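Local coordinates for protein acyl-CoA dehydrogenase (Slackia heliotrinireducens, PDB 4RM7) that belongs to the acyl-CoA dehydrogenase family, combining helical N- and C-terminal domains with a middle beta domain in an assembly of four chains, at residues Q39-P42 / D43-K47; R62-R66 / T67-F71; W188-P191 / R192-G196; S236-Y239 / S240-Y244; K315-S318 / V319-K323. All blocks are in the same frame, centred on the assembly; numbering follows the deposited sequence.

In the fold
The five contacts follow one another along the chain and sample all three parts of an acyl-CoA dehydrogenase fold. Contacts 1 and 2 lie in the N-terminal helical domain, at the starts of the successive helices 43-50 and 70-84, their centres about 25 Å apart. Contact 3 ends strand 184-191 of the middle beta domain, its centre about 36 Å from that of contact 5. Contacts 4 and 5 belong to the C-terminal helical domain, on helices 234-270 and 316-341; they touch where Arg316 packs on Tyr239 and Glu243. Contact 2 meets contact 4 through Leu70 and Tyr244; contact 4 thus touches both contact 2 and contact 5, which stay about 7 Å apart at their nearest atoms.

Contact 1 of 5, residues Q39-P42 / D43-K47; sequences QGLP and DEVVK
The ring of Pro42 leans on Val45 at the start of helix 43-50. Its CB stays by the backbone, near Asp43 N; its CG lies 3.9 Å from Val45 CG2, and its CD, closer still, is 3.7 Å from that same methyl. With the Val45 chi1 at 173°, CG2 lies beside the backbone N and meets the ring, and CG1 comes within 4.2 Å of Leu41 CD1. Nearer its root, Leu41 sets CB against Val46 CG1 at 3.7 Å, so the residue before the N-cap packs on the first helical turn. Pro42 is the N-cap; its carbonyl O accepts the N-H of Val46 at 3.2 Å, almost straight at 174°, with a weak second bond from Val45 N. Leu41, Pro42 and Val45 meet Trp35 of helix 29-38 with their apolar groups; that helix ends in a Schellman motif with Gln39 as C-prime residue. Arg121 forms a salt bridge with Asp43 OD1 and also bonds Leu41 O. The chemistry is that of a tight helix-to-helix link: one proline carbonyl starts the helical bonding, and an acidic first-turn residue would suit the helix dipole while pairing with an arginine.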
# COMPACT_ATOMS: atom_id res chain seq x y z
N GLN A 39 -33.17 8.48 10.84
CA GLN A 39 -32.74 8.75 9.47
C GLN A 39 -33.20 10.13 9.03
O GLN A 39 -33.86 10.27 8.00
CB GLN A 39 -33.28 7.68 8.52
CG GLN A 39 -32.89 6.27 8.93
CD GLN A 39 -33.55 5.22 8.08
OE1 GLN A 39 -33.93 5.48 6.93
NE2 GLN A 39 -33.70 4.01 8.63
N GLY A 40 -32.86 11.13 9.82
CA GLY A 40 -33.25 12.49 9.51
C GLY A 40 -33.16 13.42 10.70
O GLY A 40 -33.19 12.99 11.86
N LEU A 41 -33.06 14.71 10.40
CA LEU A 41 -32.90 15.73 11.42
C LEU A 41 -34.23 16.43 11.72
O LEU A 41 -35.09 16.56 10.83
CB LEU A 41 -31.85 16.75 10.99
CG LEU A 41 -30.45 16.24 10.65
CD1 LEU A 41 -29.58 17.39 10.18
CD2 LEU A 41 -29.81 15.56 11.84
N PRO A 42 -34.41 16.89 12.97
CA PRO A 42 -35.65 17.56 13.36
C PRO A 42 -35.81 18.90 12.65
O PRO A 42 -34.80 19.50 12.27
CB PRO A 42 -35.50 17.78 14.88
CG PRO A 42 -34.32 16.96 15.29
CD PRO A 42 -33.44 16.82 14.08
N ASP A 43 -37.05 19.35 12.50
CA ASP A 43 -37.36 20.61 11.83
C ASP A 43 -36.55 21.76 12.41
O ASP A 43 -36.06 22.62 11.67
CB ASP A 43 -38.86 20.95 11.95
CG ASP A 43 -39.76 19.89 11.33
OD1 ASP A 43 -39.30 19.08 10.49
OD2 ASP A 43 -40.96 19.88 11.67
N GLU A 44 -36.42 21.78 13.73
CA GLU A 44 -35.74 22.87 14.42
C GLU A 44 -34.27 22.97 14.01
O GLU A 44 -33.74 24.07 13.81
CB GLU A 44 -35.85 22.68 15.93
CG GLU A 44 -35.17 23.78 16.70
CD GLU A 44 -34.81 23.37 18.11
OE1 GLU A 44 -35.12 22.22 18.49
OE2 GLU A 44 -34.21 24.20 18.84
N VAL A 45 -33.62 21.83 13.88
CA VAL A 45 -32.20 21.77 13.56
C VAL A 45 -31.97 22.21 12.13
O VAL A 45 -31.05 22.98 11.81
CB VAL A 45 -31.67 20.34 13.76
CG1 VAL A 45 -30.23 20.23 13.26
CG2 VAL A 45 -31.78 19.93 15.22
N VAL A 46 -32.76 21.67 11.21
CA VAL A 46 -32.65 22.06 9.81
C VAL A 46 -33.04 23.50 9.56
O VAL A 46 -32.45 24.16 8.73
CB VAL A 46 -33.43 21.15 8.85
CG1 VAL A 46 -33.03 19.70 9.03
CG2 VAL A 46 -34.92 21.36 9.00
N LYS A 47 -34.05 23.98 10.25
CA LYS A 47 -34.39 25.38 10.08
C LYS A 47 -33.27 26.28 10.62
O LYS A 47 -32.96 27.31 10.04
CB LYS A 47 -35.72 25.69 10.76
CG LYS A 47 -36.03 27.17 10.93
CD LYS A 47 -36.52 27.78 9.64
CE LYS A 47 -37.14 29.16 9.87
NZ LYS A 47 -37.11 29.96 8.61

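Contact 2 of 5, residues R62-R66 / T67-F71; sequences RRNHR and TYDLF
Asn64 reaches Thr67 because its CG sits between the backbone N and the carbonyl carbon (chi1 63°), while Arg63 reaches Asp69 through a chain that bends at chi3 (60°). Asn64 OD1 accepting Arg66 N at 2.6 Å makes an Asx turn, overlapping the end of a type I beta turn from Arg62 to His65, in the loop that leads into helix 70-84 of the N-terminal domain. Thr67 N adds a second donor to Asn64 OD1 at 2.7 Å, in the carbonyl plane and on a lone pair, whereas Arg66 N arrives tilted from that plane. The amide's other end closes the clasp: Asn64 ND2 donates to Thr67 OG1 at 3.2 Å, with the acceptor in the amide plane. Three bonds thus fix the rotation of the amide. Arg63 grips Asp69 side-on, NE to OD2 at 2.7 Å and NH2 to OD1 at 2.8 Å, the two flat groups nearly coplanar (29° apart). Asp69 OD2 has a further partner in Gly58 N. On another part of the loop, the extended Arg62 chain runs over the Tyr68 ring, a CH-pi contact with CG 3.8 Å from the ring centroid, and its NE and the Tyr68 OH both bind Glu101 of helix 90-103. Arg62 NH2 then returns to Arg66 O. Water 1 ties the pieces together, accepting from Asn64 N and donating to Thr67 O and to Asp69 OD1, the last at 2.6 Å.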
# COMPACT_ATOMS: atom_id res chain seq x y z
N ARG A 62 -26.51 33.13 -3.78
CA ARG A 62 -25.37 33.59 -4.59
C ARG A 62 -25.04 35.03 -4.24
O ARG A 62 -25.56 35.96 -4.85
CB ARG A 62 -25.66 33.47 -6.09
CG ARG A 62 -25.90 32.05 -6.60
CD ARG A 62 -26.51 32.06 -8.01
NE ARG A 62 -27.09 30.76 -8.35
CZ ARG A 62 -26.46 29.81 -9.05
NH1 ARG A 62 -27.08 28.65 -9.30
NH2 ARG A 62 -25.23 30.01 -9.52
N ARG A 63 -24.16 35.21 -3.26
CA ARG A 63 -23.72 36.53 -2.83
C ARG A 63 -23.37 37.45 -4.00
O ARG A 63 -23.88 38.57 -4.08
CB ARG A 63 -22.52 36.40 -1.91
CG ARG A 63 -21.82 37.70 -1.62
CD ARG A 63 -20.48 37.41 -0.97
NE ARG A 63 -19.68 36.60 -1.87
CZ ARG A 63 -18.88 37.11 -2.80
NH1 ARG A 63 -18.75 38.43 -2.90
NH2 ARG A 63 -18.19 36.32 -3.60
N ASN A 64 -22.52 36.97 -4.91
CA ASN A 64 -22.07 37.81 -6.03
C ASN A 64 -23.08 37.88 -7.18
O ASN A 64 -22.79 38.50 -8.21
CB ASN A 64 -20.70 37.32 -6.56
CG ASN A 64 -20.73 35.90 -7.13
OD1 ASN A 64 -21.75 35.42 -7.63
ND2 ASN A 64 -19.59 35.22 -7.05
N HIS A 65 -24.24 37.24 -6.99
CA HIS A 65 -25.33 37.16 -7.97
C HIS A 65 -25.05 36.23 -9.14
O HIS A 65 -25.89 36.08 -10.03
CB HIS A 65 -25.69 38.55 -8.51
CG HIS A 65 -25.92 39.58 -7.45
ND1 HIS A 65 -27.03 39.58 -6.63
CD2 HIS A 65 -25.17 40.64 -7.06
CE1 HIS A 65 -26.96 40.60 -5.80
NE2 HIS A 65 -25.84 41.26 -6.04
N ARG A 66 -23.87 35.60 -9.16
CA ARG A 66 -23.52 34.67 -10.23
C ARG A 66 -23.33 33.25 -9.71
O ARG A 66 -23.99 32.31 -10.15
CB ARG A 66 -22.24 35.12 -10.94
CG ARG A 66 -22.21 36.59 -11.30
CD ARG A 66 -20.89 36.99 -11.94
NE ARG A 66 -19.74 36.63 -11.11
CZ ARG A 66 -19.14 37.45 -10.25
NH1 ARG A 66 -19.59 38.69 -10.10
NH2 ARG A 66 -18.09 37.04 -9.54
N THR A 67 -22.43 33.10 -8.75
CA THR A 67 -22.12 31.78 -8.19
C THR A 67 -22.20 31.77 -6.67
O THR A 67 -22.19 32.82 -6.02
CB THR A 67 -20.72 31.33 -8.61
OG1 THR A 67 -19.75 32.14 -7.92
CG2 THR A 67 -20.52 31.49 -10.11
N TYR A 68 -22.26 30.57 -6.10
CA TYR A 68 -22.07 30.42 -4.67
C TYR A 68 -20.58 30.61 -4.31
O TYR A 68 -19.71 30.66 -5.19
CB TYR A 68 -22.58 29.06 -4.21
CG TYR A 68 -24.07 28.94 -4.37
CD1 TYR A 68 -24.93 29.30 -3.34
CD2 TYR A 68 -24.64 28.48 -5.56
CE1 TYR A 68 -26.30 29.21 -3.48
CE2 TYR A 68 -26.01 28.38 -5.71
CZ TYR A 68 -26.84 28.75 -4.67
OH TYR A 68 -28.20 28.67 -4.80
N ASP A 69 -20.29 30.73 -3.02
CA ASP A 69 -18.91 30.81 -2.56
C ASP A 69 -18.49 29.41 -2.09
O ASP A 69 -18.74 29.02 -0.93
CB ASP A 69 -18.77 31.83 -1.43
CG ASP A 69 -19.06 33.26 -1.88
OD1 ASP A 69 -18.80 33.60 -3.07
OD2 ASP A 69 -19.54 34.07 -1.04
N LEU A 70 -17.84 28.67 -2.99
CA LEU A 70 -17.58 27.24 -2.78
C LEU A 70 -16.64 26.93 -1.59
O LEU A 70 -16.90 26.00 -0.83
CB LEU A 70 -17.01 26.62 -4.06
CG LEU A 70 -16.97 25.09 -4.07
CD1 LEU A 70 -18.32 24.49 -3.82
CD2 LEU A 70 -16.47 24.60 -5.38
N PHE A 71 -15.55 27.68 -1.45
CA PHE A 71 -14.66 27.49 -0.32
C PHE A 71 -15.43 27.66 0.99
O PHE A 71 -15.26 26.86 1.91
CB PHE A 71 -13.49 28.47 -0.36
CG PHE A 71 -12.49 28.26 0.74
CD1 PHE A 71 -11.95 27.00 0.98
CD2 PHE A 71 -12.07 29.32 1.54
CE1 PHE A 71 -11.01 26.80 2.01
CE2 PHE A 71 -11.13 29.13 2.58
CZ PHE A 71 -10.60 27.87 2.81
O HOH W 1 -20.88 34.32 -4.37

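Contact 3 of 5, residues W188-P191 / R192-G196; sequences WMVP and RSAAG
Val190 CG1 lies 4.2 Å from Ala194 CB, a loose apolar touch across the end of strand 184-191. CG1 stands anti to the backbone N (chi1 -178°), which carries it forward along the chain to the turn. Next to it the Pro191 ring offers CB to Ser193 OG at 3.8 Å, a van der Waals approach with the hydroxyl held above its own backbone, between N and carbonyl carbon. The backbone itself makes the main link: Ala194 N donates to Pro191 O at 3.2 Å, and the donor stands well above the carbonyl plane, 58° out of it, instead of on a lone pair. The methyl carbon of the same residue, Ala194 CB, lies 3.4 Å from Pro191 O. Arg192, at the first corner of the turn, bends at chi2 (81°); NH1 bonds the carbonyl O of Glu164, NE weakly that of Gly163, while its side chain also touches Leu169, Ile197 and Ala199. Trp226 touches Val190 and Pro191. Gly196 follows with a positive phi, and its backbone pairs with Asp218. The arrangement is a type I beta turn from Pro191 to Ala194 within the surface connection between strands 184-191 and 197-202 of the middle beta domain.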
# COMPACT_ATOMS: atom_id res chain seq x y z
N TRP A 188 -37.64 17.16 -15.61
CA TRP A 188 -39.07 17.18 -15.32
C TRP A 188 -39.33 17.14 -13.81
O TRP A 188 -38.85 16.25 -13.12
CB TRP A 188 -39.75 15.99 -15.97
CG TRP A 188 -39.60 15.91 -17.44
CD1 TRP A 188 -38.50 15.47 -18.13
CD2 TRP A 188 -40.59 16.24 -18.42
NE1 TRP A 188 -38.75 15.52 -19.49
CE2 TRP A 188 -40.02 15.99 -19.69
CE3 TRP A 188 -41.89 16.73 -18.35
CZ2 TRP A 188 -40.72 16.22 -20.87
CZ3 TRP A 188 -42.58 16.96 -19.52
CH2 TRP A 188 -42.00 16.70 -20.76
N MSE A 189 -40.10 18.10 -13.31
CA MSE A 189 -40.48 18.09 -11.90
C MSE A 189 -41.79 17.31 -11.71
O MSE A 189 -42.88 17.86 -11.85
CB MSE A 189 -40.62 19.53 -11.37
CG MSE A 189 -40.91 19.63 -9.88
SE MSE A 189 -39.47 18.94 -8.78
CE MSE A 189 -38.12 20.30 -9.07
N VAL A 190 -41.67 16.03 -11.40
CA VAL A 190 -42.83 15.15 -11.37
C VAL A 190 -43.38 14.95 -9.97
O VAL A 190 -42.66 14.51 -9.08
CB VAL A 190 -42.48 13.77 -11.96
CG1 VAL A 190 -43.69 12.86 -11.99
CG2 VAL A 190 -41.89 13.94 -13.35
N PRO A 191 -44.66 15.27 -9.77
CA PRO A 191 -45.36 15.00 -8.50
C PRO A 191 -45.31 13.52 -8.16
O PRO A 191 -45.55 12.70 -9.05
CB PRO A 191 -46.80 15.45 -8.77
CG PRO A 191 -46.70 16.38 -9.94
CD PRO A 191 -45.54 15.90 -10.76
N ARG A 192 -45.03 13.19 -6.91
CA ARG A 192 -44.89 11.80 -6.49
C ARG A 192 -46.25 11.09 -6.55
O ARG A 192 -46.33 9.86 -6.51
CB ARG A 192 -44.29 11.74 -5.07
CG ARG A 192 -44.15 10.35 -4.46
CD ARG A 192 -42.90 9.60 -4.94
NE ARG A 192 -42.55 8.49 -4.04
CZ ARG A 192 -43.23 7.35 -3.96
NH1 ARG A 192 -42.85 6.41 -3.12
NH2 ARG A 192 -44.30 7.14 -4.72
N SER A 193 -47.31 11.88 -6.68
CA SER A 193 -48.68 11.38 -6.70
C SER A 193 -49.13 10.92 -8.09
O SER A 193 -50.18 10.29 -8.22
CB SER A 193 -49.63 12.46 -6.19
OG SER A 193 -49.66 13.57 -7.07
N ALA A 194 -48.37 11.26 -9.12
CA ALA A 194 -48.62 10.75 -10.46
C ALA A 194 -48.59 9.22 -10.46
O ALA A 194 -47.66 8.61 -9.94
CB ALA A 194 -47.58 11.29 -11.44
N ALA A 195 -49.61 8.60 -11.05
CA ALA A 195 -49.70 7.15 -11.06
C ALA A 195 -48.52 6.55 -11.81
O ALA A 195 -48.02 7.15 -12.76
CB ALA A 195 -51.01 6.70 -11.66
N GLY A 196 -48.07 5.37 -11.37
CA GLY A 196 -46.98 4.68 -12.05
C GLY A 196 -45.60 4.91 -11.48
O GLY A 196 -44.60 4.47 -12.06

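Contact 4 of 5, residues S236-Y239 / S240-Y244; sequences SQLY and SLLEY
Ser236 meets Ser240 one helical turn on: its carbonyl O accepts Ser240 N at 3.2 Å and, weakly, Ser240 OG at 3.3 Å. The hydroxyl can fold back to that oxygen since it lies beside its own backbone N (chi1 -64°), so two donors of one serine share one acceptor. Gln237 comes next, its O bonded to Leu241 N at 3.2 Å; its side chain bends at chi2 and brings NE2 to 3.8 Å from Leu241 CD1, an amide resting beside a methyl. Leu241 continues outward to Gln98, Ala102 and Phe103 of helix 90-103. After it, Leu242 N stands 3.0 Å from Leu238 O, nearly in line with the carbonyl (C=O...N 163°). Their side chains cross obliquely, Leu238 CG to Leu242 CD1 at 4.1 Å, and Leu238 leads on to Phe185 and Phe187 of the beta domain. Tyr239 closes the row. Its O takes only a weak bond from Glu243 N, at 3.4 Å, while its ring brings CD2 to 4.1 Å from Glu243 OE2, ring and carboxylate planes being 67° apart. Arg316 of helix 316-341 packs on both Tyr239 and Glu243. The chemistry is that of the first turns of helix 234-270: Leu238 meets the beta domain and Leu241 helix 90-103 by apolar packing, whereas the Ser240 hydroxyl folds back only weakly on Ser236 O and Tyr239 O holds Glu243 N no more firmly.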
# COMPACT_ATOMS: atom_id res chain seq x y z
N SER A 236 -23.90 18.49 -20.59
CA SER A 236 -22.74 19.34 -20.35
C SER A 236 -22.93 20.19 -19.11
O SER A 236 -22.07 20.20 -18.22
CB SER A 236 -22.48 20.25 -21.57
OG SER A 236 -23.68 20.88 -22.00
N GLN A 237 -24.06 20.87 -19.03
CA GLN A 237 -24.36 21.70 -17.88
C GLN A 237 -24.55 20.89 -16.60
O GLN A 237 -24.08 21.29 -15.54
CB GLN A 237 -25.60 22.54 -18.17
CG GLN A 237 -25.27 24.01 -18.31
CD GLN A 237 -24.65 24.59 -17.05
OE1 GLN A 237 -23.50 25.04 -17.05
NE2 GLN A 237 -25.41 24.59 -15.95
N LEU A 238 -25.26 19.77 -16.71
CA LEU A 238 -25.50 18.91 -15.56
C LEU A 238 -24.18 18.39 -15.03
O LEU A 238 -23.92 18.42 -13.82
CB LEU A 238 -26.41 17.75 -15.95
CG LEU A 238 -26.70 16.72 -14.85
CD1 LEU A 238 -27.44 17.38 -13.69
CD2 LEU A 238 -27.50 15.56 -15.41
N TYR A 239 -23.35 17.92 -15.94
CA TYR A 239 -22.06 17.34 -15.60
C TYR A 239 -21.17 18.32 -14.82
O TYR A 239 -20.51 17.94 -13.85
CB TYR A 239 -21.35 16.86 -16.87
CG TYR A 239 -20.32 15.84 -16.53
CD1 TYR A 239 -20.67 14.50 -16.39
CD2 TYR A 239 -18.99 16.21 -16.30
CE1 TYR A 239 -19.72 13.55 -16.05
CE2 TYR A 239 -18.03 15.27 -15.96
CZ TYR A 239 -18.41 13.94 -15.84
OH TYR A 239 -17.49 12.98 -15.51
N SER A 240 -21.15 19.58 -15.24
CA SER A 240 -20.45 20.61 -14.49
C SER A 240 -20.99 20.71 -13.08
O SER A 240 -20.22 20.77 -12.12
CB SER A 240 -20.54 21.96 -15.17
OG SER A 240 -19.89 21.91 -16.42
N LEU A 241 -22.31 20.73 -12.94
CA LEU A 241 -22.91 20.87 -11.62
C LEU A 241 -22.55 19.71 -10.69
O LEU A 241 -22.31 19.92 -9.49
CB LEU A 241 -24.41 21.01 -11.75
CG LEU A 241 -24.73 22.42 -12.24
CD1 LEU A 241 -26.11 22.46 -12.84
CD2 LEU A 241 -24.60 23.40 -11.10
N LEU A 242 -22.47 18.50 -11.23
CA LEU A 242 -22.15 17.34 -10.44
C LEU A 242 -20.70 17.37 -9.92
O LEU A 242 -20.37 16.72 -8.94
CB LEU A 242 -22.38 16.06 -11.24
CG LEU A 242 -23.82 15.91 -11.73
CD1 LEU A 242 -23.97 14.64 -12.54
CD2 LEU A 242 -24.76 15.90 -10.54
N GLU A 243 -19.82 18.15 -10.56
CA GLU A 243 -18.49 18.31 -9.99
C GLU A 243 -18.54 19.02 -8.63
O GLU A 243 -17.82 18.64 -7.71
CB GLU A 243 -17.60 19.06 -10.97
CG GLU A 243 -17.28 18.21 -12.20
CD GLU A 243 -16.28 18.86 -13.13
OE1 GLU A 243 -15.20 19.27 -12.65
OE2 GLU A 243 -16.57 18.96 -14.35
N TYR A 244 -19.39 20.03 -8.48
CA TYR A 244 -19.61 20.61 -7.16
C TYR A 244 -19.96 19.52 -6.16
O TYR A 244 -19.50 19.53 -5.03
CB TYR A 244 -20.72 21.66 -7.19
CG TYR A 244 -20.39 22.88 -8.00
CD1 TYR A 244 -19.59 23.88 -7.49
CD2 TYR A 244 -20.87 23.03 -9.30
CE1 TYR A 244 -19.28 25.00 -8.23
CE2 TYR A 244 -20.57 24.15 -10.05
CZ TYR A 244 -19.77 25.13 -9.51
OH TYR A 244 -19.47 26.26 -10.24

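Contact 5 of 5, residues K315-S318 / V319-K323; sequences KRLS and VALMK
The backbone of Arg316 to Lys323 is regular alpha helix, Arg316 O accepting Ala320 N at 3.0 Å, Leu317 O taking Leu321 N at 2.9 Å and Ser318 O taking Met322 N at 3.0 Å. These are the first two turns of helix 316-341, in the C-terminal helical domain, with Lys315 as N-cap. The side-chain contact is the i to i+4 leucine pair: Leu317 has its CG anti to the backbone N (chi1 -175°), Leu321 its CG beside the backbone N, and the two side chains meet, Leu317 CD1 3.9 Å from Leu321 CG and Leu317 CG 4.0 Å from Leu321 CD1. Leu317 goes on to Ala376 and Gln383 of helix 369-386, and Leu321 packs on Thr296 of a second subunit, so the pair bridges an intramolecular face and a subunit face. Val319 leans on the Arg316 carbonyl, CB to O at 3.6 Å. Ser318 turns its OG to Glu308 OE1 of helix 282-311, and Met322, deposited as selenomethionine, packs on Val302 and Ala305 of the same helix. Buried Lys323 is satisfied by three carbonyls, those of Tyr362, Ala365 and Gly367. At the root of Met322, CB sits 3.3 Å from Ser318 O, the same oxygen that receives the Met322 N-H at 168°.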
# COMPACT_ATOMS: atom_id res chain seq x y z
N LYS A 315 -10.34 23.88 -12.88
CA LYS A 315 -9.88 22.88 -13.83
C LYS A 315 -10.52 21.56 -13.46
O LYS A 315 -10.53 21.18 -12.28
CB LYS A 315 -8.35 22.74 -13.80
CG LYS A 315 -7.58 24.04 -13.92
CD LYS A 315 -6.08 23.81 -13.81
CE LYS A 315 -5.31 25.11 -14.06
NZ LYS A 315 -5.81 25.82 -15.29
N ARG A 316 -11.05 20.85 -14.45
CA ARG A 316 -11.66 19.54 -14.23
C ARG A 316 -10.72 18.58 -13.51
O ARG A 316 -11.15 17.78 -12.68
CB ARG A 316 -12.09 18.94 -15.56
CG ARG A 316 -13.19 19.71 -16.27
CD ARG A 316 -14.31 18.80 -16.72
NE ARG A 316 -13.88 17.78 -17.69
CZ ARG A 316 -14.18 16.49 -17.60
NH1 ARG A 316 -14.90 16.03 -16.57
NH2 ARG A 316 -13.74 15.64 -18.53
N LEU A 317 -9.43 18.65 -13.84
CA LEU A 317 -8.45 17.71 -13.32
C LEU A 317 -8.27 17.83 -11.81
O LEU A 317 -8.06 16.82 -11.14
CB LEU A 317 -7.11 17.93 -13.98
CG LEU A 317 -6.04 16.92 -13.58
CD1 LEU A 317 -6.56 15.50 -13.84
CD2 LEU A 317 -4.82 17.21 -14.42
N SER A 318 -8.34 19.05 -11.29
CA SER A 318 -8.24 19.25 -9.85
C SER A 318 -9.32 18.45 -9.12
O SER A 318 -9.04 17.77 -8.14
CB SER A 318 -8.39 20.73 -9.48
OG SER A 318 -7.34 21.52 -9.99
N VAL A 319 -10.55 18.56 -9.61
CA VAL A 319 -11.69 17.88 -9.00
C VAL A 319 -11.58 16.37 -9.15
O VAL A 319 -11.91 15.61 -8.24
CB VAL A 319 -13.00 18.40 -9.61
CG1 VAL A 319 -14.18 17.48 -9.26
CG2 VAL A 319 -13.26 19.84 -9.15
N ALA A 320 -11.06 15.92 -10.28
CA ALA A 320 -10.87 14.50 -10.50
C ALA A 320 -9.79 13.92 -9.56
O ALA A 320 -9.94 12.82 -9.03
CB ALA A 320 -10.52 14.23 -11.97
N LEU A 321 -8.69 14.65 -9.37
CA LEU A 321 -7.59 14.14 -8.54
C LEU A 321 -8.02 14.11 -7.07
O LEU A 321 -7.80 13.14 -6.38
CB LEU A 321 -6.33 14.99 -8.72
CG LEU A 321 -5.67 14.94 -10.10
CD1 LEU A 321 -4.42 15.81 -10.13
CD2 LEU A 321 -5.33 13.50 -10.50
N MSE A 322 -8.66 15.19 -6.63
CA MSE A 322 -9.30 15.26 -5.33
C MSE A 322 -10.25 14.08 -5.08
O MSE A 322 -10.14 13.40 -4.08
CB MSE A 322 -10.07 16.59 -5.22
CG MSE A 322 -10.86 16.74 -3.95
SE MSE A 322 -12.32 17.99 -4.20
CE MSE A 322 -13.47 16.80 -5.26
N LYS A 323 -11.18 13.82 -5.99
CA LYS A 323 -12.14 12.75 -5.77
C LYS A 323 -11.48 11.38 -5.78
O LYS A 323 -11.96 10.45 -5.15
CB LYS A 323 -13.26 12.80 -6.83
CG LYS A 323 -14.41 11.84 -6.56
CD LYS A 323 -14.92 12.02 -5.13
CE LYS A 323 -16.25 11.30 -4.89
NZ LYS A 323 -16.17 9.85 -5.17